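Local coordinates for protein quinoline 2-oxidoreductase large subunit (Pseudomonas putida, PDB 1T3Q) that hydroxylates quinoline next to its ring nitrogen, using a molybdenum centre bound to molybdopterin cytosine dinucleotide, and probably passes the electrons on through iron-sulfur clusters to FAD, at residues E693-D698 against M709-P714. Numbering follows the deposited sequence.
Sequences EEVIYD and MDYLIP
Glu693 and Tyr711 meet through their polar ends. The phenol OH of Tyr711 is 2.5 Å from Glu693 OE2, and the hydrogen bond it gives there is weak. Carboxylate and ring planes are turned 63° apart. The hydroxyl also takes the backbone N-H of Ser197. Tyr711 CG stands anti to the backbone N (chi1 -169°), and the far end of the ring comes up against Glu693 and Val695. This is the tight part. Glu693 CB lies 3.2 Å from Tyr711 OH, and Val695 CG2 packs 3.6 Å from Tyr711 CE1. The other carboxylate oxygen, Glu693 OE1, lies 3.3 Å from Pro714 CD, and Ile713 CG2 is close by. Glu693 OE1 also forms a salt bridge with Arg143 of the small subunit, which probably keeps the glutamate ionised. A leucine in place of Tyr711 would probably leave Glu693 OE2 without its hydroxyl partner and open a gap beside Val695 CG2.

On the looser side the backbones are joined through water. One water accepts from Glu694 N and, at 2.9 Å, from Leu712 N. A second lies 2.9 Å from Glu694 O and 2.6 Å from Asp710 O. The Glu694 side chain starts away from 709-714 and is partly exposed, with a long, weak ion pair to Arg777.

Both segments belong to the loop between helix 672-692 and strand 722-726. Glu693 directly follows the helix. Phe289 of helix 285-291 meets the Tyr711 ring. The medium subunit packs on Leu712 and the small subunit on Pro714, so the loop lies where the three subunits join.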
loop_
_atom_site.group_PDB
_atom_site.type_symbol
_atom_site.label_atom_id
_atom_site.label_comp_id
_atom_site.label_asym_id
_atom_site.label_seq_id
_atom_site.Cartn_x
_atom_site.Cartn_y
_atom_site.Cartn_z
ATOM N N GLU B 693 -28.338 14.122 -24.529
ATOM C CA GLU B 693 -28.186 12.736 -24.110
ATOM C C GLU B 693 -29.365 11.778 -24.122
ATOM O O GLU B 693 -30.465 12.105 -23.677
ATOM C CB GLU B 693 -27.588 12.701 -22.702
ATOM C CG GLU B 693 -26.370 13.579 -22.523
ATOM C CD GLU B 693 -25.897 13.638 -21.088
ATOM O OE1 GLU B 693 -25.274 14.657 -20.720
ATOM O OE2 GLU B 693 -26.137 12.669 -20.328
ATOM N N GLU B 694 -29.103 10.577 -24.629
ATOM C CA GLU B 694 -30.091 9.514 -24.628
ATOM C C GLU B 694 -29.480 8.153 -24.911
ATOM O O GLU B 694 -28.824 7.947 -25.933
ATOM C CB GLU B 694 -31.235 9.766 -25.622
ATOM C CG GLU B 694 -32.410 8.819 -25.342
ATOM C CD GLU B 694 -33.668 9.100 -26.143
ATOM O OE1 GLU B 694 -34.684 8.421 -25.879
ATOM O OE2 GLU B 694 -33.655 9.982 -27.029
ATOM N N VAL B 695 -29.664 7.236 -23.969
ATOM C CA VAL B 695 -29.206 5.864 -24.123
ATOM C C VAL B 695 -30.416 5.254 -24.822
ATOM O O VAL B 695 -31.535 5.328 -24.309
ATOM C CB VAL B 695 -28.978 5.190 -22.754
ATOM C CG1 VAL B 695 -28.915 3.671 -22.912
ATOM C CG2 VAL B 695 -27.678 5.705 -22.138
ATOM N N ILE B 696 -30.203 4.667 -25.993
ATOM C CA ILE B 696 -31.320 4.127 -26.750
ATOM C C ILE B 696 -31.344 2.621 -26.978
ATOM O O ILE B 696 -30.366 2.033 -27.444
ATOM C CB ILE B 696 -31.411 4.806 -28.137
ATOM C CG1 ILE B 696 -31.481 6.327 -27.975
ATOM C CG2 ILE B 696 -32.636 4.297 -28.900
ATOM C CD1 ILE B 696 -31.440 7.083 -29.280
ATOM N N TYR B 697 -32.480 2.014 -26.646
ATOM C CA TYR B 697 -32.703 0.588 -26.874
ATOM C C TYR B 697 -33.720 0.553 -28.014
ATOM O O TYR B 697 -34.713 1.279 -27.974
ATOM C CB TYR B 697 -33.315 -0.094 -25.641
ATOM C CG TYR B 697 -32.336 -0.450 -24.542
ATOM C CD1 TYR B 697 -32.115 0.414 -23.468
ATOM C CD2 TYR B 697 -31.661 -1.670 -24.554
ATOM C CE1 TYR B 697 -31.252 0.068 -22.429
ATOM C CE2 TYR B 697 -30.792 -2.026 -23.522
ATOM C CZ TYR B 697 -30.593 -1.154 -22.462
ATOM O OH TYR B 697 -29.738 -1.504 -21.444
ATOM N N ASP B 698 -33.483 -0.272 -29.032
ATOM C CA ASP B 698 -34.419 -0.331 -30.146
ATOM C C ASP B 698 -35.575 -1.270 -29.851
ATOM O O ASP B 698 -35.674 -1.815 -28.759
ATOM C CB ASP B 698 -33.722 -0.756 -31.447
ATOM C CG ASP B 698 -33.139 -2.155 -31.383
ATOM O OD1 ASP B 698 -33.614 -2.984 -30.575
ATOM O OD2 ASP B 698 -32.206 -2.432 -32.165
ATOM N N MET B 709 -19.726 8.592 -29.581
ATOM C CA MET B 709 -20.089 9.116 -30.889
ATOM C C MET B 709 -21.613 9.160 -30.990
ATOM O O MET B 709 -22.176 10.024 -31.659
ATOM C CB MET B 709 -19.524 8.229 -31.998
ATOM C CG MET B 709 -18.034 8.391 -32.202
ATOM S SD MET B 709 -17.647 9.949 -33.013
ATOM C CE MET B 709 -17.044 9.344 -34.560
ATOM N N ASP B 710 -22.282 8.223 -30.325
ATOM C CA ASP B 710 -23.739 8.196 -30.359
ATOM C C ASP B 710 -24.369 8.756 -29.095
ATOM O O ASP B 710 -25.548 9.106 -29.097
ATOM C CB ASP B 710 -24.251 6.778 -30.616
ATOM C CG ASP B 710 -23.979 6.316 -32.036
ATOM O OD1 ASP B 710 -24.185 7.117 -32.975
ATOM O OD2 ASP B 710 -23.569 5.153 -32.216
ATOM N N TYR B 711 -23.592 8.823 -28.019
ATOM C CA TYR B 711 -24.079 9.376 -26.761
ATOM C C TYR B 711 -23.363 10.709 -26.597
ATOM O O TYR B 711 -22.175 10.757 -26.273
ATOM C CB TYR B 711 -23.742 8.469 -25.576
ATOM C CG TYR B 711 -24.457 8.892 -24.313
ATOM C CD1 TYR B 711 -25.807 8.587 -24.123
ATOM C CD2 TYR B 711 -23.805 9.648 -23.333
ATOM C CE1 TYR B 711 -26.493 9.030 -22.984
ATOM C CE2 TYR B 711 -24.485 10.095 -22.192
ATOM C CZ TYR B 711 -25.827 9.782 -22.028
ATOM O OH TYR B 711 -26.510 10.240 -20.922
ATOM N N LEU B 712 -24.104 11.787 -26.814
ATOM C CA LEU B 712 -23.553 13.126 -26.763
ATOM C C LEU B 712 -23.661 13.842 -25.423
ATOM O O LEU B 712 -24.767 14.138 -24.961
ATOM C CB LEU B 712 -24.240 13.978 -27.834
ATOM C CG LEU B 712 -24.492 13.303 -29.185
ATOM C CD1 LEU B 712 -25.237 14.270 -30.098
ATOM C CD2 LEU B 712 -23.164 12.877 -29.807
ATOM N N ILE B 713 -22.520 14.112 -24.792
ATOM C CA ILE B 713 -22.543 14.854 -23.540
ATOM C C ILE B 713 -22.062 16.267 -23.864
ATOM O O ILE B 713 -21.331 16.488 -24.832
ATOM C CB ILE B 713 -21.656 14.232 -22.437
ATOM C CG1 ILE B 713 -20.206 14.131 -22.908
ATOM C CG2 ILE B 713 -22.225 12.871 -22.013
ATOM C CD1 ILE B 713 -19.253 13.758 -21.798
ATOM N N PRO B 714 -22.476 17.247 -23.058
ATOM C CA PRO B 714 -22.068 18.628 -23.317
ATOM C C PRO B 714 -20.580 18.951 -23.386
ATOM O O PRO B 714 -19.753 18.391 -22.667
ATOM C CB PRO B 714 -22.805 19.427 -22.234
ATOM C CG PRO B 714 -23.184 18.410 -21.196
ATOM C CD PRO B 714 -23.478 17.172 -21.985
HETATM O O HOH W 1 -26.963 11.248 -26.882
HETATM O O HOH W 2 -28.082 9.246 -28.375
#